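PDB 3OP7: aminotransferase class I and II from Streptococcus suis 89/1591, which probably catalyses the transfer of an amino group between an amino acid and a 2-oxo acid, using pyridoxal 5'-phosphate bound covalently as a Schiff base. Local coordinates for residues A[20-25]-A[330-335]; A[37-43]-A[265-269]; A[208-213]-A[234-238]; A[294-298]-A[365-369]. All coordinates share one frame; numbering follows the deposited sequence. Where two conformers were deposited one is given.

Contact 1: A[20-25]-A[330-335]; sequences AIYDIA and HGVLLV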
loop_
_atom_site.group_PDB
_atom_site.type_symbol
_atom_site.label_atom_id
_atom_site.label_comp_id
_atom_site.label_asym_id
_atom_site.label_seq_id
_atom_site.Cartn_x
_atom_site.Cartn_y
_atom_site.Cartn_z
ATOM N N ALA A 20 8.387 -25.038 5.782
ATOM C CA ALA A 20 9.545 -25.208 4.900
ATOM C C ALA A 20 10.835 -25.459 5.704
ATOM O O ALA A 20 11.172 -24.668 6.591
ATOM C CB ALA A 20 9.706 -23.975 4.041
ATOM N N ILE A 21 11.548 -26.535 5.389
ATOM C CA ILE A 21 12.919 -26.725 5.913
ATOM C C ILE A 21 13.905 -26.084 4.924
ATOM O O ILE A 21 14.793 -25.314 5.317
ATOM C CB ILE A 21 13.245 -28.197 6.175
ATOM C CG1 ILE A 21 12.349 -28.748 7.309
ATOM C CG2 ILE A 21 14.735 -28.359 6.501
ATOM C CD1 ILE A 21 12.351 -30.282 7.467
ATOM N N TYR A 22 13.688 -26.353 3.636
ATOM C CA TYR A 22 14.513 -25.810 2.540
ATOM C C TYR A 22 13.612 -24.982 1.632
ATOM O O TYR A 22 12.932 -25.521 0.795
ATOM C CB TYR A 22 15.193 -26.973 1.765
ATOM C CG TYR A 22 15.940 -27.866 2.708
ATOM C CD1 TYR A 22 17.008 -27.362 3.448
ATOM C CD2 TYR A 22 15.542 -29.187 2.932
ATOM C CE1 TYR A 22 17.712 -28.178 4.369
ATOM C CE2 TYR A 22 16.220 -30.004 3.857
ATOM C CZ TYR A 22 17.307 -29.484 4.577
ATOM O OH TYR A 22 17.984 -30.277 5.486
ATOM N N ASP A 23 13.616 -23.669 1.814
ATOM C CA ASP A 23 12.682 -22.783 1.092
ATOM C C ASP A 23 13.295 -22.311 -0.229
ATOM O O ASP A 23 14.131 -21.433 -0.235
ATOM C CB ASP A 23 12.303 -21.596 1.960
ATOM C CG ASP A 23 11.214 -20.718 1.319
ATOM O OD1 ASP A 23 11.006 -20.795 0.091
ATOM O OD2 ASP A 23 10.560 -19.975 2.055
ATOM N N ILE A 24 12.927 -22.955 -1.342
ATOM C CA ILE A 24 13.361 -22.518 -2.674
ATOM C C ILE A 24 12.129 -22.040 -3.468
ATOM O O ILE A 24 12.038 -22.249 -4.681
ATOM C CB ILE A 24 14.171 -23.607 -3.444
ATOM C CG1 ILE A 24 13.432 -24.940 -3.512
ATOM C CG2 ILE A 24 15.468 -23.887 -2.701
ATOM C CD1 ILE A 24 14.155 -26.065 -4.333
ATOM N N ALA A 25 11.207 -21.392 -2.754
ATOM C CA ALA A 25 9.984 -20.863 -3.355
ATOM C C ALA A 25 10.067 -19.364 -3.577
ATOM O O ALA A 25 9.400 -18.852 -4.467
ATOM C CB ALA A 25 8.768 -21.176 -2.472
ATOM N N HIS A 330 10.210 -34.162 2.674
ATOM C CA HIS A 330 11.602 -33.660 2.637
ATOM C C HIS A 330 11.796 -32.229 3.064
ATOM O O HIS A 330 12.939 -31.747 3.139
ATOM C CB HIS A 330 12.180 -33.845 1.243
ATOM C CG HIS A 330 12.227 -35.274 0.828
ATOM N ND1 HIS A 330 13.064 -36.189 1.428
ATOM C CD2 HIS A 330 11.494 -35.968 -0.072
ATOM C CE1 HIS A 330 12.864 -37.377 0.890
ATOM N NE2 HIS A 330 11.923 -37.268 -0.028
ATOM N N GLY A 331 10.691 -31.535 3.335
ATOM C CA GLY A 331 10.740 -30.169 3.784
ATOM C C GLY A 331 11.135 -29.134 2.738
ATOM O O GLY A 331 11.480 -28.028 3.109
ATOM N N VAL A 332 11.061 -29.486 1.450
ATOM C CA VAL A 332 11.437 -28.599 0.357
ATOM C C VAL A 332 10.189 -27.856 -0.149
ATOM O O VAL A 332 9.159 -28.474 -0.458
ATOM C CB VAL A 332 12.092 -29.380 -0.839
ATOM C CG1 VAL A 332 12.441 -28.439 -1.993
ATOM C CG2 VAL A 332 13.334 -30.168 -0.389
ATOM N N LEU A 333 10.260 -26.542 -0.184
ATOM C CA LEU A 333 9.114 -25.741 -0.635
ATOM C C LEU A 333 9.376 -25.170 -2.009
ATOM O O LEU A 333 10.397 -24.509 -2.234
ATOM C CB LEU A 333 8.780 -24.629 0.347
ATOM C CG LEU A 333 7.469 -23.849 0.062
ATOM C CD1 LEU A 333 6.239 -24.729 0.320
ATOM C CD2 LEU A 333 7.409 -22.565 0.871
ATOM N N LEU A 334 8.432 -25.455 -2.918
ATOM C CA LEU A 334 8.368 -24.898 -4.259
ATOM C C LEU A 334 6.984 -24.268 -4.370
ATOM O O LEU A 334 6.162 -24.413 -3.434
ATOM C CB LEU A 334 8.486 -26.042 -5.292
ATOM C CG LEU A 334 9.848 -26.745 -5.401
ATOM C CD1 LEU A 334 9.725 -28.053 -6.179
ATOM C CD2 LEU A 334 10.813 -25.820 -6.098
ATOM N N VAL A 335 6.699 -23.609 -5.494
ATOM C CA VAL A 335 5.320 -23.179 -5.801
ATOM C C VAL A 335 4.835 -24.002 -6.994
ATOM O O VAL A 335 5.464 -23.976 -8.050
ATOM C CB VAL A 335 5.182 -21.696 -6.066
ATOM C CG1 VAL A 335 3.654 -21.335 -6.285
ATOM C CG2 VAL A 335 5.782 -20.903 -4.880
#

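Contact 2: A[37-43]-A[265-269]; sequences LFALSGT and LALAH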
loop_
_atom_site.group_PDB
_atom_site.type_symbol
_atom_site.label_atom_id
_atom_site.label_comp_id
_atom_site.label_asym_id
_atom_site.label_seq_id
_atom_site.Cartn_x
_atom_site.Cartn_y
_atom_site.Cartn_z
ATOM N N LEU A 37 24.567 -3.193 3.420
ATOM C CA LEU A 37 24.396 -2.035 2.539
ATOM C C LEU A 37 25.375 -0.904 2.855
ATOM O O LEU A 37 25.965 -0.319 1.933
ATOM C CB LEU A 37 22.983 -1.487 2.591
ATOM C CG LEU A 37 22.652 -0.292 1.700
ATOM C CD1 LEU A 37 22.921 -0.571 0.191
ATOM C CD2 LEU A 37 21.181 0.195 1.951
ATOM N N PHE A 38 25.614 -0.640 4.136
ATOM C CA PHE A 38 26.609 0.352 4.504
ATOM C C PHE A 38 27.981 -0.062 3.980
ATOM O O PHE A 38 28.723 0.763 3.444
ATOM C CB PHE A 38 26.680 0.517 6.016
ATOM C CG PHE A 38 25.461 1.174 6.645
ATOM C CD1 PHE A 38 24.776 2.178 5.999
ATOM C CD2 PHE A 38 25.078 0.837 7.930
ATOM C CE1 PHE A 38 23.708 2.802 6.611
ATOM C CE2 PHE A 38 24.003 1.460 8.540
ATOM C CZ PHE A 38 23.324 2.447 7.881
ATOM N N ALA A 39 28.314 -1.344 4.137
ATOM C CA ALA A 39 29.623 -1.847 3.724
ATOM C C ALA A 39 29.848 -1.733 2.222
ATOM O O ALA A 39 30.890 -1.253 1.785
ATOM C CB ALA A 39 29.841 -3.309 4.192
ATOM N N LEU A 40 28.886 -2.170 1.417
ATOM C CA LEU A 40 29.094 -2.119 -0.019
ATOM C C LEU A 40 29.043 -0.671 -0.559
ATOM O O LEU A 40 29.648 -0.367 -1.589
ATOM C CB LEU A 40 28.166 -3.094 -0.758
ATOM C CG LEU A 40 26.686 -2.838 -0.728
ATOM C CD1 LEU A 40 26.410 -1.676 -1.690
ATOM C CD2 LEU A 40 25.862 -4.102 -1.117
ATOM N N SER A 41 28.385 0.223 0.163
ATOM C CA SER A 41 28.265 1.606 -0.263
ATOM C C SER A 41 29.391 2.505 0.300
ATOM O O SER A 41 29.516 3.641 -0.098
ATOM C CB SER A 41 26.900 2.149 0.151
ATOM O OG SER A 41 26.814 2.346 1.556
ATOM N N GLY A 42 30.203 1.996 1.216
ATOM C CA GLY A 42 31.201 2.831 1.875
ATOM C C GLY A 42 30.653 3.920 2.788
ATOM O O GLY A 42 31.331 4.913 3.033
ATOM N N THR A 43 29.470 3.707 3.340
ATOM C CA THR A 43 28.801 4.654 4.238
ATOM C C THR A 43 29.173 4.464 5.660
ATOM O O THR A 43 29.288 3.333 6.132
ATOM C CB THR A 43 27.253 4.409 4.217
ATOM O OG1 THR A 43 26.805 4.606 2.911
ATOM C CG2 THR A 43 26.439 5.350 5.193
ATOM N N LEU A 265 20.088 5.844 -0.531
ATOM C CA LEU A 265 21.410 5.209 -0.373
ATOM C C LEU A 265 21.627 4.046 -1.352
ATOM O O LEU A 265 22.687 3.969 -2.018
ATOM C CB LEU A 265 21.581 4.751 1.074
ATOM C CG LEU A 265 22.906 4.082 1.444
ATOM C CD1 LEU A 265 24.113 5.002 1.151
ATOM C CD2 LEU A 265 22.852 3.712 2.934
ATOM N N ALA A 266 20.667 3.128 -1.455
ATOM C CA ALA A 266 20.777 1.994 -2.367
ATOM C C ALA A 266 20.885 2.443 -3.811
ATOM O O ALA A 266 21.752 1.962 -4.570
ATOM C CB ALA A 266 19.587 1.019 -2.196
ATOM N N LEU A 267 20.059 3.388 -4.217
ATOM C CA LEU A 267 20.103 3.860 -5.613
ATOM C C LEU A 267 21.394 4.607 -5.959
ATOM O O LEU A 267 21.907 4.504 -7.086
ATOM C CB LEU A 267 18.879 4.754 -5.871
ATOM C CG LEU A 267 17.637 3.921 -6.053
ATOM C CD1 LEU A 267 16.393 4.765 -5.812
ATOM C CD2 LEU A 267 17.570 3.260 -7.424
ATOM N N ALA A 268 21.938 5.308 -4.988
ATOM C CA ALA A 268 23.216 6.009 -5.135
ATOM C C ALA A 268 24.366 5.037 -5.312
ATOM O O ALA A 268 25.405 5.411 -5.833
ATOM C CB ALA A 268 23.480 7.001 -3.947
ATOM N N HIS A 269 24.172 3.777 -4.938
ATOM C CA HIS A 269 25.196 2.755 -5.105
ATOM C C HIS A 269 24.625 1.535 -5.808
ATOM O O HIS A 269 25.005 0.411 -5.533
ATOM C CB HIS A 269 25.749 2.419 -3.735
ATOM C CG HIS A 269 26.420 3.580 -3.082
ATOM N ND1 HIS A 269 25.741 4.464 -2.271
ATOM C CD2 HIS A 269 27.691 4.040 -3.163
ATOM C CE1 HIS A 269 26.581 5.403 -1.856
ATOM N NE2 HIS A 269 27.763 5.171 -2.384
#

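Contact 3: A[208-213]-A[234-238]; sequences IEVYDK and VAANH. With EDO (1,2-ethanediol), chain K.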
loop_
_atom_site.group_PDB
_atom_site.type_symbol
_atom_site.label_atom_id
_atom_site.label_comp_id
_atom_site.label_asym_id
_atom_site.label_seq_id
_atom_site.Cartn_x
_atom_site.Cartn_y
_atom_site.Cartn_z
ATOM N N ILE A 208 9.256 2.277 -21.177
ATOM C CA ILE A 208 9.238 3.719 -21.341
ATOM C C ILE A 208 10.379 4.279 -22.213
ATOM O O ILE A 208 10.292 5.418 -22.675
ATOM C CB ILE A 208 9.244 4.378 -19.965
ATOM C CG1 ILE A 208 8.676 5.798 -20.067
ATOM C CG2 ILE A 208 10.630 4.259 -19.350
ATOM C CD1 ILE A 208 8.546 6.517 -18.733
ATOM N N GLU A 209 11.405 3.475 -22.489
ATOM C CA GLU A 209 12.485 3.850 -23.411
ATOM C C GLU A 209 12.137 3.563 -24.880
ATOM O O GLU A 209 12.862 4.021 -25.801
ATOM C CB GLU A 209 13.791 3.131 -23.007
ATOM C CG GLU A 209 14.333 3.594 -21.646
ATOM C CD GLU A 209 15.470 2.757 -21.100
ATOM O OE1 GLU A 209 15.482 1.504 -21.199
ATOM O OE2 GLU A 209 16.362 3.372 -20.482
ATOM N N VAL A 210 11.077 2.791 -25.106
ATOM C CA VAL A 210 10.635 2.495 -26.460
ATOM C C VAL A 210 9.244 3.009 -26.810
ATOM O O VAL A 210 8.844 2.893 -27.975
ATOM C CB VAL A 210 10.734 0.983 -26.782
ATOM C CG1 VAL A 210 12.210 0.510 -26.824
ATOM C CG2 VAL A 210 9.939 0.140 -25.830
ATOM N N TYR A 211 8.527 3.567 -25.841
ATOM C CA TYR A 211 7.132 4.010 -26.047
ATOM C C TYR A 211 6.753 5.118 -25.103
ATOM O O TYR A 211 6.845 4.956 -23.877
ATOM C CB TYR A 211 6.202 2.817 -25.832
ATOM C CG TYR A 211 4.743 2.971 -26.239
ATOM C CD1 TYR A 211 4.365 3.733 -27.354
ATOM C CD2 TYR A 211 3.769 2.269 -25.575
ATOM C CE1 TYR A 211 3.030 3.814 -27.763
ATOM C CE2 TYR A 211 2.434 2.360 -25.935
ATOM C CZ TYR A 211 2.070 3.133 -27.046
ATOM O OH TYR A 211 0.774 3.210 -27.425
ATOM N N ASP A 212 6.254 6.226 -25.660
ATOM C CA ASP A 212 5.752 7.371 -24.867
ATOM C C ASP A 212 4.629 6.979 -23.949
ATOM O O ASP A 212 4.445 7.567 -22.868
ATOM C CB ASP A 212 5.183 8.499 -25.745
ATOM C CG ASP A 212 4.863 9.775 -24.928
ATOM O OD1 ASP A 212 5.853 10.464 -24.578
ATOM O OD2 ASP A 212 3.654 10.094 -24.633
ATOM N N LYS A 213 3.813 6.029 -24.382
ATOM C CA LYS A 213 2.696 5.545 -23.528
ATOM C C LYS A 213 3.050 4.219 -22.799
ATOM O O LYS A 213 2.167 3.454 -22.393
ATOM C CB LYS A 213 1.427 5.400 -24.379
ATOM C CG LYS A 213 0.653 6.688 -24.543
ATOM C CD LYS A 213 -0.524 6.516 -25.552
ATOM C CE LYS A 213 -1.769 7.215 -25.012
ATOM N NZ LYS A 213 -2.874 7.349 -26.032
ATOM N N VAL A 234 6.599 4.100 -10.138
ATOM C CA VAL A 234 6.118 4.169 -11.503
ATOM C C VAL A 234 6.889 5.245 -12.272
ATOM O O VAL A 234 7.113 6.355 -11.725
ATOM C CB VAL A 234 4.628 4.557 -11.520
ATOM C CG1 VAL A 234 4.083 4.560 -12.954
ATOM C CG2 VAL A 234 3.841 3.649 -10.589
ATOM N N ALA A 235 7.271 4.923 -13.506
ATOM C CA ALA A 235 7.828 5.872 -14.436
ATOM C C ALA A 235 6.843 5.955 -15.587
ATOM O O ALA A 235 6.489 4.949 -16.159
ATOM C CB ALA A 235 9.206 5.456 -14.930
ATOM N N ALA A 236 6.369 7.148 -15.918
ATOM C CA ALA A 236 5.384 7.282 -16.994
ATOM C C ALA A 236 5.520 8.651 -17.652
ATOM O O ALA A 236 6.261 9.510 -17.168
ATOM C CB ALA A 236 3.984 7.102 -16.435
ATOM N N ASN A 237 4.807 8.874 -18.756
ATOM C CA ASN A 237 4.774 10.249 -19.307
ATOM C C ASN A 237 4.150 11.263 -18.351
ATOM O O ASN A 237 3.509 10.909 -17.357
ATOM C CB ASN A 237 4.157 10.330 -20.699
ATOM C CG ASN A 237 2.659 10.067 -20.722
ATOM O OD1 ASN A 237 1.918 10.524 -19.847
ATOM N ND2 ASN A 237 2.187 9.433 -21.817
ATOM N N HIS A 238 4.331 12.547 -18.670
ATOM C CA HIS A 238 3.850 13.630 -17.773
ATOM C C HIS A 238 2.348 13.562 -17.557
ATOM O O HIS A 238 1.857 13.806 -16.451
ATOM C CB HIS A 238 4.212 15.015 -18.344
ATOM C CG HIS A 238 3.734 16.167 -17.506
ATOM N ND1 HIS A 238 4.309 16.502 -16.299
ATOM C CD2 HIS A 238 2.736 17.061 -17.706
ATOM C CE1 HIS A 238 3.692 17.558 -15.795
ATOM N NE2 HIS A 238 2.731 17.912 -16.626
HETATM C C1 EDO K . 18.112 2.845 -23.602
HETATM O O1 EDO K . 17.388 3.331 -24.746
HETATM C C2 EDO K . 18.009 1.322 -23.525
HETATM O O2 EDO K . 18.006 0.799 -22.183
HETATM O O HOH W 1 3.676 6.826 -20.177
#

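Contact 4: A[294-298]-A[365-369]; sequences EEPLV and SQFLR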
loop_
_atom_site.group_PDB
_atom_site.type_symbol
_atom_site.label_atom_id
_atom_site.label_comp_id
_atom_site.label_asym_id
_atom_site.label_seq_id
_atom_site.Cartn_x
_atom_site.Cartn_y
_atom_site.Cartn_z
ATOM N N GLU A 294 21.479 -33.036 -15.148
ATOM C CA GLU A 294 21.752 -34.321 -14.476
ATOM C C GLU A 294 20.473 -35.087 -14.142
ATOM O O GLU A 294 20.486 -36.295 -14.011
ATOM C CB GLU A 294 22.550 -34.086 -13.181
ATOM C CG GLU A 294 24.048 -33.828 -13.412
ATOM C CD GLU A 294 24.812 -33.514 -12.127
ATOM O OE1 GLU A 294 24.177 -33.347 -11.062
ATOM O OE2 GLU A 294 26.054 -33.429 -12.197
ATOM N N GLU A 295 19.365 -34.369 -13.980
ATOM C CA GLU A 295 18.128 -34.982 -13.519
ATOM C C GLU A 295 17.220 -35.262 -14.735
ATOM O O GLU A 295 16.690 -34.316 -15.362
ATOM C CB GLU A 295 17.462 -34.043 -12.474
ATOM C CG GLU A 295 16.063 -34.441 -11.996
ATOM C CD GLU A 295 15.983 -35.862 -11.504
ATOM O OE1 GLU A 295 16.697 -36.154 -10.508
ATOM O OE2 GLU A 295 15.221 -36.677 -12.120
ATOM N N PRO A 296 17.007 -36.548 -15.067
ATOM C CA PRO A 296 16.276 -36.846 -16.306
ATOM C C PRO A 296 14.769 -36.535 -16.275
ATOM O O PRO A 296 14.143 -36.420 -17.337
ATOM C CB PRO A 296 16.532 -38.354 -16.518
ATOM C CG PRO A 296 16.826 -38.886 -15.164
ATOM C CD PRO A 296 17.400 -37.771 -14.339
ATOM N N LEU A 297 14.194 -36.369 -15.084
ATOM C CA LEU A 297 12.761 -36.070 -14.954
ATOM C C LEU A 297 12.467 -34.578 -14.938
ATOM O O LEU A 297 11.308 -34.176 -14.737
ATOM C CB LEU A 297 12.180 -36.716 -13.690
ATOM C CG LEU A 297 12.164 -38.254 -13.672
ATOM C CD1 LEU A 297 11.447 -38.750 -12.411
ATOM C CD2 LEU A 297 11.535 -38.825 -14.953
ATOM N N VAL A 298 13.485 -33.740 -15.096
ATOM C CA VAL A 298 13.220 -32.295 -15.098
ATOM C C VAL A 298 13.901 -31.631 -16.264
ATOM O O VAL A 298 14.968 -32.046 -16.681
ATOM C CB VAL A 298 13.674 -31.585 -13.795
ATOM C CG1 VAL A 298 13.262 -32.394 -12.570
ATOM C CG2 VAL A 298 15.185 -31.374 -13.788
ATOM N N SER A 365 15.824 -34.271 -5.922
ATOM C CA SER A 365 16.270 -35.464 -6.679
ATOM C C SER A 365 15.981 -36.780 -5.939
ATOM O O SER A 365 15.643 -37.787 -6.568
ATOM C CB SER A 365 17.764 -35.381 -7.015
ATOM O OG SER A 365 17.979 -34.355 -7.965
ATOM N N GLN A 366 16.116 -36.761 -4.612
ATOM C CA GLN A 366 15.741 -37.918 -3.779
ATOM C C GLN A 366 14.265 -38.276 -3.953
ATOM O O GLN A 366 13.913 -39.440 -4.142
ATOM C CB GLN A 366 16.003 -37.628 -2.295
ATOM C CG GLN A 366 17.421 -37.913 -1.777
ATOM C CD GLN A 366 17.524 -37.597 -0.292
ATOM O OE1 GLN A 366 16.607 -37.909 0.469
ATOM N NE2 GLN A 366 18.626 -36.962 0.127
ATOM N N PHE A 367 13.413 -37.255 -3.887
ATOM C CA PHE A 367 11.985 -37.414 -4.090
ATOM C C PHE A 367 11.702 -37.952 -5.497
ATOM O O PHE A 367 10.929 -38.895 -5.658
ATOM C CB PHE A 367 11.279 -36.062 -3.861
ATOM C CG PHE A 367 9.792 -36.163 -3.773
ATOM C CD1 PHE A 367 9.185 -36.991 -2.832
ATOM C CD2 PHE A 367 8.983 -35.423 -4.626
ATOM C CE1 PHE A 367 7.787 -37.083 -2.752
ATOM C CE2 PHE A 367 7.599 -35.517 -4.550
ATOM C CZ PHE A 367 7.000 -36.338 -3.613
ATOM N N LEU A 368 12.377 -37.390 -6.495
ATOM C CA LEU A 368 12.177 -37.797 -7.900
ATOM C C LEU A 368 12.565 -39.240 -8.207
ATOM O O LEU A 368 11.965 -39.859 -9.094
ATOM C CB LEU A 368 12.901 -36.847 -8.868
ATOM C CG LEU A 368 12.237 -35.481 -9.068
ATOM C CD1 LEU A 368 13.245 -34.465 -9.574
ATOM C CD2 LEU A 368 11.037 -35.575 -10.011
ATOM N N ARG A 369 13.545 -39.796 -7.488
ATOM C CA ARG A 369 13.876 -41.233 -7.653
ATOM C C ARG A 369 12.683 -42.161 -7.314
ATOM O O ARG A 369 12.625 -43.287 -7.800
ATOM C CB ARG A 369 15.132 -41.626 -6.850
ATOM C CG ARG A 369 16.459 -41.293 -7.570
HETATM O O HOH W 2 16.542 -38.467 -9.355
#

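Contact 1: A[20-25]-A[330-335]
Tyr-22 and Val-332 are paired on one face of a short parallel sheet. The tyrosine presents its ring edge: Val-332 CG2 and the carbonyl oxygen of His-330 both lie near the ring plane, with Tyr-22 CD2 4.1 Å from Val-332 CG2. One face of the ring is covered by its neighbour Ile-21, whose CG2 sits over the ring centre. On the other face of the sheet, Asp-23 and Leu-333 lie side by side and point the same way. Asp-23 OD1 turns back to accept from Ala-25 N at 2.9 Å, an Asx turn just past strand 22-23.

Ile-24 reaches across with its longer branch. Ile-24 CG1 lies between the backbone N and the carbonyl carbon (chi1 53°), which brings Ile-24 CD1 to 3.7 Å from Val-332 CG1. The same branch runs alongside Leu-334 CD2. Ala-25 CB fits between Leu-333 CD2 and Val-335 CG2, and Ala-20 CB meets Leu-333 CB.

Helix 8-16 covers Leu-333 through Trp-12 and Leu-13. The pairing ties the N-terminal segment to the C-terminal part of the chain, as in the small domain of fold type I aminotransferases.

The backbones add four hydrogen bonds. Gly-331 O accepts from Ile-21 N at 2.7 Å and from Tyr-22 N at 2.8 Å. The second is nearly straight (175°), while the first is more bent but lies on a lone pair. Leu-333 N gives to Tyr-22 O at 3.0 Å, and Leu-333 O receives Ile-24 N. These main-chain bonds, two of them on Gly-331 O, set the register, while aliphatic side chains pack along the join.

Contact 2: A[37-43]-A[265-269]
Ser-41 OG is gripped within its own segment and also faces Leu-265 across the contact. Thr-43 OG1 donates to Ser-41 OG at 2.6 Å. Leu-37 O lies 2.8 Å from Ser-41 OG, and Phe-38 O is also close. The serine oxygen lies between its backbone N and carbonyl carbon (chi1 72°), which turns it back over the last helical turn.

Ser-41 CB then meets the ring of His-269 over one face. In this CH-pi contact Ser-41 CB lies 3.6 Å from the centroid of the His-269 ring. The ring's rotation is fixed by His-269 ND1, which donates to Leu-265 O at 3.1 Å, nearly in the ring plane.

Leu-265 reaches between Thr-43, Phe-38 and Leu-37 with its two methyls. Leu-265 CD1 packs tightly on Thr-43 OG1, at 3.2 Å. Leu-265 CD2 touches the edge of the Phe-38 ring, 3.9 Å from Phe-38 CE1, and also meets Leu-37 CD2 as the two leucines slide past each other. Leu-37 continues onto Ile-273 of helix 270-294. A Schellman motif, with Gly-42 at positive phi, ends helix 34-41 and packs beside His-269, the N-cap residue between helices 257-268 and 270-294.

Contact 3: A[208-213]-A[234-238]
The amide of Asn-237 meets the backbone carbonyl of Asp-212 out of plane. Asn-237 ND2 gives to Asp-212 O at 3.1 Å, with the donor above the carbonyl plane and the oxygen tilted from the amide plane. In the Asp-212 conformer given, the carboxylate and amide planes are 28° apart and the two side chains cross at about a right angle. Asp-212 OD2 is then 3.2 Å from Asn-237 ND2, a weak bond that is doubtful because the aspartate has two conformers. The other end of the amide, Asn-237 OD1, accepts from Val-240 N. Near by, Lys-213 N lies over the centre of one face of the Tyr-211 ring.

Asn-237 is thus the N-cap of helix 238-244, which follows strand 232-235. That strand runs antiparallel to strand 214-219 in the large mixed sheet typical of the fold type I large domain. A water joins the two backbones, 2.9 Å from Asp-212 O and 2.7 Å from Asn-237 N.

Ile-208 supplies the apolar part. Its CG1 is anti to the backbone N (chi1 -158°), which carries Ile-208 CD1 to 3.6 Å from Ala-236 N and close to Ala-235 CB. Glu-209 OE1 accepts from a 1,2-ethanediol, probably from the crystallisation liquor, and from Ser-206 N.

Contact 4: A[294-298]-A[365-369]
Residues Glu-295 to Val-298 form a type I beta turn, and its Glu-295, Leu-297 and Val-298 side chains face Leu-368 near the C-terminal end of helix 354-368. Val-298 N bonds back to Glu-295 O at 3.3 Å to close the turn. On the other segment, Arg-369 N bonds to Ser-365 O, a helical bond.

Leu-368 divides its two methyls among the three partners. Leu-368 CD1 meets Val-298 CG1 and Glu-295 CD, each at 3.6 Å. Leu-368 CD2 packs on CB and CD1 of Leu-297, and the two leucines slide past each other in opposite directions. Leu-297 CD1 also lies 3.5 Å from Leu-368 O.

The Glu-295 chain is bent at its second torsion (chi2 52°), which folds the carboxylate back over the turn. Leu-297 N then donates to Glu-295 OE2 at 3.2 Å, on the anti side. The other oxygen, Glu-295 OE1, is 2.6 Å from a water that also lies near Ser-365 O. Ser-365 OG is at most a weak partner of Glu-295 OE1, and Trp-291 NE1 bonds weakly to the same hydroxyl. Leu-368 also touches Phe-322 and Ile-313. The contact is alpha/beta packing in the small domain: the end of helix 354-368 lies on the turn that leads from helix 270-294 into the antiparallel sheet.

How the contacts relate
Contact 4 is buried; contacts 1, 2 and 3 are only partly buried. Contacts 1 and 4 lie on the same side of the chain's centre, with centres about 16 Å apart, and they touch: His-330 packs on Phe-367 and Gln-366. Both involve C-terminal segments, and helix 354-368 serves both; contact 1 also brings in the N-terminal 20-25. Contact 3 is opposite contacts 1 and 4, at the end of strand 232-235, next to the outermost strand 84-87. Contact 2 joins helix ends, its nearest atoms about 11 Å from contact 3. Contact 1 rests on backbone pairing, contact 2 on leucine packing and a CH-pi contact. Contact 4 is a leucine site with a buried carboxylate packed against it. Contact 3 relies more on polar groups.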